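Local structure of ferric iron-binding protein HitA (Pseudomonas aeruginosa PAO1, 6IWF) at residues S250-Y264 with R267-F279. The protein binds ferric iron as a bacterial solute-binding protein and probably hands it on for uptake from the periplasm, a route also implicated in gallium internalization. Numbering follows the deposited sequence.
Sequences SEEGQKAILSQSAEY and RKGMQADPALKPF
S250 and E251, at the start of helix 251-258, meet the guanidinium of R267, whose chain runs extended from CG to NE. E251 N lies over one guanidinium face, while R267 NH1 bonds to L249 O just ahead of the N-cap residue S250. One turn on, Q254 bends at chi2 (-88°) and brings its amide to the loop: OE1 accepts from R267 N at 3.1 Å and 168°, a straight bond that nevertheless arrives from above the carbonyl plane. NE2 of the same amide is held by M248 O and I99 O. M270 crosses the helix side chains obliquely, SD 3.6 Å from Q254 CB and CE a tight 3.5 Å from K255 CG. After the helix, A262 CB touches L276 CD2, and a water joins E263 O to D273 N. E263 OE2 forms a salt bridge with R102 and a hydrogen bond with T100, close to Y196, an iron ligand in another structure of this protein; no iron is bound here. Y264, with A272 CB 3.7 Å from its CD1, packs on the loop. L276 CD1 sits over one ring face in a CH-pi contact, 4.0 Å from the centroid; over the opposite face F279 presents its edge, a T-shaped pair with planes at 61°. The hydroxyl donates to K277 O at 2.5 Å, in the carbonyl plane on a lone pair, and receives a bond from a second water, which also accepts from K277 N. Two faces packed and the hydroxyl anchored should fix the Y264 ring's rotation. With Q254 gripping at the other end, and M270, A272, L276 and one bridging water between, these bonds should hold loop 267-279 against the segment carrying E263, beside the iron-binding site.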
loop_
_atom_site.group_PDB
_atom_site.type_symbol
_atom_site.label_atom_id
_atom_site.label_comp_id
_atom_site.label_asym_id
_atom_site.label_seq_id
_atom_site.Cartn_x
_atom_site.Cartn_y
_atom_site.Cartn_z
ATOM N N SER A 250 17.939 -5.003 2.478
ATOM C CA SER A 250 19.144 -5.354 1.735
ATOM C C SER A 250 18.824 -5.493 0.247
ATOM O O SER A 250 17.667 -5.631 -0.158
ATOM C CB SER A 250 19.749 -6.657 2.262
ATOM O OG SER A 250 18.929 -7.773 1.964
ATOM N N GLU A 251 19.873 -5.456 -0.578
ATOM C CA GLU A 251 19.674 -5.687 -2.006
ATOM C C GLU A 251 18.984 -7.025 -2.260
ATOM O O GLU A 251 18.063 -7.113 -3.080
ATOM C CB GLU A 251 21.013 -5.619 -2.746
ATOM C CG GLU A 251 20.920 -4.958 -4.110
ATOM C CD GLU A 251 22.011 -5.420 -5.061
ATOM O OE1 GLU A 251 21.673 -5.856 -6.185
ATOM O OE2 GLU A 251 23.204 -5.341 -4.686
ATOM N N GLU A 252 19.404 -8.077 -1.555
ATOM C CA GLU A 252 18.801 -9.388 -1.755
ATOM C C GLU A 252 17.349 -9.420 -1.281
ATOM O O GLU A 252 16.490 -10.018 -1.939
ATOM C CB GLU A 252 19.631 -10.446 -1.028
ATOM C CG GLU A 252 19.062 -11.843 -1.097
ATOM C CD GLU A 252 19.859 -12.835 -0.259
ATOM O OE1 GLU A 252 20.922 -12.448 0.272
ATOM O OE2 GLU A 252 19.415 -13.993 -0.131
ATOM N N GLY A 253 17.061 -8.801 -0.136
ATOM C CA GLY A 253 15.694 -8.807 0.368
ATOM C C GLY A 253 14.753 -8.001 -0.511
ATOM O O GLY A 253 13.659 -8.455 -0.852
ATOM N N GLN A 254 15.173 -6.800 -0.899
ATOM C CA GLN A 254 14.349 -5.999 -1.803
ATOM C C GLN A 254 14.059 -6.756 -3.094
ATOM O O GLN A 254 12.937 -6.713 -3.614
ATOM C CB GLN A 254 15.035 -4.672 -2.096
ATOM C CG GLN A 254 15.166 -3.769 -0.879
ATOM C CD GLN A 254 13.950 -2.890 -0.690
ATOM O OE1 GLN A 254 13.830 -1.846 -1.325
ATOM N NE2 GLN A 254 13.044 -3.301 0.194
ATOM N N LYS A 255 15.052 -7.473 -3.624
ATOM C CA LYS A 255 14.810 -8.208 -4.861
ATOM C C LYS A 255 13.805 -9.332 -4.648
ATOM O O LYS A 255 12.921 -9.541 -5.484
ATOM C CB LYS A 255 16.129 -8.739 -5.425
ATOM C CG LYS A 255 17.033 -7.638 -5.942
ATOM C CD LYS A 255 18.015 -8.128 -6.996
ATOM C CE LYS A 255 18.402 -6.996 -7.937
ATOM N NZ LYS A 255 17.245 -6.567 -8.779
ATOM N N ALA A 256 13.896 -10.043 -3.517
ATOM C CA ALA A 256 12.913 -11.078 -3.213
ATOM C C ALA A 256 11.511 -10.493 -3.125
ATOM O O ALA A 256 10.548 -11.063 -3.656
ATOM C CB ALA A 256 13.280 -11.780 -1.903
ATOM N N ILE A 257 11.376 -9.349 -2.450
ATOM C CA ILE A 257 10.070 -8.715 -2.309
ATOM C C ILE A 257 9.549 -8.260 -3.668
ATOM O O ILE A 257 8.392 -8.518 -4.024
ATOM C CB ILE A 257 10.159 -7.550 -1.307
ATOM C CG1 ILE A 257 10.358 -8.098 0.117
ATOM C CG2 ILE A 257 8.926 -6.669 -1.377
ATOM C CD1 ILE A 257 10.820 -7.050 1.110
ATOM N N LEU A 258 10.405 -7.598 -4.454
ATOM C CA LEU A 258 9.987 -7.070 -5.749
ATOM C C LEU A 258 9.695 -8.171 -6.761
ATOM O O LEU A 258 8.965 -7.927 -7.729
ATOM C CB LEU A 258 11.050 -6.110 -6.279
ATOM C CG LEU A 258 11.130 -4.853 -5.398
ATOM C CD1 LEU A 258 12.222 -3.899 -5.880
ATOM C CD2 LEU A 258 9.772 -4.166 -5.346
ATOM N N SER A 259 10.205 -9.387 -6.540
ATOM C CA SER A 259 9.876 -10.497 -7.427
ATOM C C SER A 259 8.405 -10.892 -7.338
ATOM O O SER A 259 7.897 -11.555 -8.252
ATOM C CB SER A 259 10.772 -11.703 -7.112
ATOM O OG SER A 259 10.471 -12.252 -5.829
ATOM N N GLN A 260 7.709 -10.499 -6.264
ATOM C CA GLN A 260 6.306 -10.837 -6.075
ATOM C C GLN A 260 5.343 -9.669 -6.252
ATOM O O GLN A 260 4.141 -9.902 -6.422
ATOM C CB GLN A 260 6.097 -11.436 -4.681
ATOM C CG GLN A 260 6.918 -12.686 -4.447
ATOM C CD GLN A 260 6.602 -13.770 -5.458
ATOM O OE1 GLN A 260 5.435 -14.021 -5.777
ATOM N NE2 GLN A 260 7.639 -14.412 -5.977
ATOM N N SER A 261 5.818 -8.430 -6.191
ATOM C CA SER A 261 4.906 -7.322 -6.438
ATOM C C SER A 261 5.658 -6.198 -7.123
ATOM O O SER A 261 6.764 -5.837 -6.708
ATOM C CB SER A 261 4.252 -6.823 -5.149
ATOM O OG SER A 261 3.171 -5.951 -5.465
ATOM N N ALA A 262 5.048 -5.664 -8.181
ATOM C CA ALA A 262 5.652 -4.630 -9.014
ATOM C C ALA A 262 5.493 -3.292 -8.299
ATOM O O ALA A 262 4.568 -2.517 -8.540
ATOM C CB ALA A 262 5.012 -4.621 -10.396
ATOM N N GLU A 263 6.417 -3.031 -7.380
ATOM C CA GLU A 263 6.393 -1.834 -6.556
ATOM C C GLU A 263 7.757 -1.165 -6.641
ATOM O O GLU A 263 8.673 -1.652 -7.311
ATOM C CB GLU A 263 6.002 -2.173 -5.111
ATOM C CG GLU A 263 4.611 -2.816 -5.052
ATOM C CD GLU A 263 4.023 -2.912 -3.656
ATOM O OE1 GLU A 263 3.409 -3.959 -3.351
ATOM O OE2 GLU A 263 4.142 -1.946 -2.879
ATOM N N TYR A 264 7.881 -0.038 -5.966
ATOM C CA TYR A 264 9.138 0.710 -6.012
ATOM C C TYR A 264 9.952 0.457 -4.756
ATOM O O TYR A 264 9.434 0.611 -3.635
ATOM C CB TYR A 264 8.860 2.200 -6.151
ATOM C CG TYR A 264 8.118 2.562 -7.408
ATOM C CD1 TYR A 264 8.811 2.864 -8.579
ATOM C CD2 TYR A 264 6.734 2.613 -7.431
ATOM C CE1 TYR A 264 8.127 3.199 -9.743
ATOM C CE2 TYR A 264 6.047 2.957 -8.589
ATOM C CZ TYR A 264 6.754 3.241 -9.741
ATOM O OH TYR A 264 6.070 3.573 -10.892
ATOM N N ARG A 267 14.884 0.993 -0.506
ATOM C CA ARG A 267 16.329 1.017 -0.312
ATOM C C ARG A 267 16.942 2.064 -1.227
ATOM O O ARG A 267 16.741 2.026 -2.448
ATOM C CB ARG A 267 16.913 -0.362 -0.610
ATOM C CG ARG A 267 18.429 -0.435 -0.488
ATOM C CD ARG A 267 18.943 -1.780 -0.968
ATOM N NE ARG A 267 20.405 -1.796 -1.044
ATOM C CZ ARG A 267 21.216 -1.898 0.008
ATOM N NH1 ARG A 267 20.720 -1.999 1.233
ATOM N NH2 ARG A 267 22.535 -1.902 -0.165
ATOM N N LYS A 268 17.659 3.016 -0.627
ATOM C CA LYS A 268 18.280 4.088 -1.393
ATOM C C LYS A 268 19.216 3.517 -2.445
ATOM O O LYS A 268 19.944 2.554 -2.190
ATOM C CB LYS A 268 19.051 5.019 -0.462
ATOM C CG LYS A 268 18.167 5.946 0.340
ATOM C CD LYS A 268 18.961 7.092 0.927
ATOM C CE LYS A 268 19.409 6.785 2.336
ATOM N NZ LYS A 268 19.321 7.991 3.209
ATOM N N GLY A 269 19.179 4.108 -3.640
ATOM C CA GLY A 269 20.051 3.715 -4.729
ATOM C C GLY A 269 19.585 2.516 -5.518
ATOM O O GLY A 269 20.275 2.103 -6.458
ATOM N N MET A 270 18.444 1.941 -5.169
ATOM C CA MET A 270 17.890 0.807 -5.883
ATOM C C MET A 270 16.830 1.281 -6.873
ATOM O O MET A 270 16.007 2.149 -6.559
ATOM C CB MET A 270 17.293 -0.191 -4.895
ATOM C CG MET A 270 16.918 -1.496 -5.519
ATOM S SD MET A 270 17.135 -2.799 -4.323
ATOM C CE MET A 270 17.242 -4.213 -5.411
ATOM N N GLN A 271 16.867 0.723 -8.075
ATOM C CA GLN A 271 15.896 1.061 -9.101
ATOM C C GLN A 271 14.806 0.002 -9.139
ATOM O O GLN A 271 15.035 -1.165 -8.810
ATOM C CB GLN A 271 16.555 1.179 -10.481
ATOM C CG GLN A 271 17.810 2.056 -10.512
ATOM C CD GLN A 271 17.495 3.538 -10.363
ATOM O OE1 GLN A 271 16.817 4.130 -11.205
ATOM N NE2 GLN A 271 17.988 4.144 -9.284
ATOM N N ALA A 272 13.613 0.424 -9.533
ATOM C CA ALA A 272 12.525 -0.512 -9.720
ATOM C C ALA A 272 12.690 -1.270 -11.040
ATOM O O ALA A 272 13.575 -0.979 -11.856
ATOM C CB ALA A 272 11.184 0.218 -9.690
ATOM N N ASP A 273 11.834 -2.273 -11.223
ATOM C CA ASP A 273 11.610 -2.912 -12.516
ATOM C C ASP A 273 11.516 -1.836 -13.588
ATOM O O ASP A 273 10.701 -0.920 -13.466
ATOM C CB ASP A 273 10.319 -3.731 -12.484
ATOM C CG ASP A 273 10.104 -4.568 -13.744
ATOM O OD1 ASP A 273 10.493 -4.144 -14.855
ATOM O OD2 ASP A 273 9.512 -5.663 -13.620
ATOM N N PRO A 274 12.323 -1.899 -14.651
ATOM C CA PRO A 274 12.221 -0.873 -15.704
ATOM C C PRO A 274 10.878 -0.873 -16.426
ATOM O O PRO A 274 10.602 0.071 -17.180
ATOM C CB PRO A 274 13.382 -1.215 -16.658
ATOM C CG PRO A 274 13.787 -2.624 -16.321
ATOM C CD PRO A 274 13.458 -2.816 -14.849
ATOM N N ALA A 275 10.039 -1.886 -16.223
ATOM C CA ALA A 275 8.716 -1.890 -16.837
ATOM C C ALA A 275 7.731 -1.002 -16.093
ATOM O O ALA A 275 6.664 -0.689 -16.635
ATOM C CB ALA A 275 8.163 -3.313 -16.907
ATOM N N LEU A 276 8.058 -0.605 -14.865
ATOM C CA LEU A 276 7.232 0.341 -14.129
ATOM C C LEU A 276 7.424 1.745 -14.677
ATOM O O LEU A 276 8.500 2.096 -15.175
ATOM C CB LEU A 276 7.602 0.341 -12.641
ATOM C CG LEU A 276 7.214 -0.854 -11.786
ATOM C CD1 LEU A 276 7.801 -0.707 -10.385
ATOM C CD2 LEU A 276 5.703 -0.965 -11.727
ATOM N N LYS A 277 6.376 2.564 -14.566
ATOM C CA LYS A 277 6.542 3.980 -14.860
ATOM C C LYS A 277 7.641 4.535 -13.959
ATOM O O LYS A 277 7.619 4.286 -12.743
ATOM C CB LYS A 277 5.227 4.727 -14.636
ATOM C CG LYS A 277 5.253 6.178 -15.068
ATOM C CD LYS A 277 4.176 6.445 -16.101
ATOM C CE LYS A 277 4.216 7.892 -16.570
ATOM N NZ LYS A 277 4.076 8.832 -15.421
ATOM N N PRO A 278 8.637 5.241 -14.504
ATOM C CA PRO A 278 9.742 5.723 -13.663
ATOM C C PRO A 278 9.238 6.573 -12.504
ATOM O O PRO A 278 8.398 7.464 -12.682
ATOM C CB PRO A 278 10.593 6.542 -14.638
ATOM C CG PRO A 278 10.314 5.915 -15.973
ATOM C CD PRO A 278 8.880 5.496 -15.940
ATOM N N PHE A 279 9.760 6.277 -11.308
ATOM C CA PHE A 279 9.278 6.929 -10.089
ATOM C C PHE A 279 9.377 8.448 -10.191
ATOM O O PHE A 279 8.450 9.165 -9.799
ATOM C CB PHE A 279 10.068 6.406 -8.889
ATOM C CG PHE A 279 9.488 6.788 -7.556
ATOM C CD1 PHE A 279 8.396 6.113 -7.041
ATOM C CD2 PHE A 279 10.044 7.826 -6.822
ATOM C CE1 PHE A 279 7.861 6.464 -5.809
ATOM C CE2 PHE A 279 9.516 8.189 -5.597
ATOM C CZ PHE A 279 8.423 7.498 -5.086
HETATM O O HOH W 1 10.035 -3.001 -9.068
HETATM O O HOH W 2 4.127 1.900 -12.400
#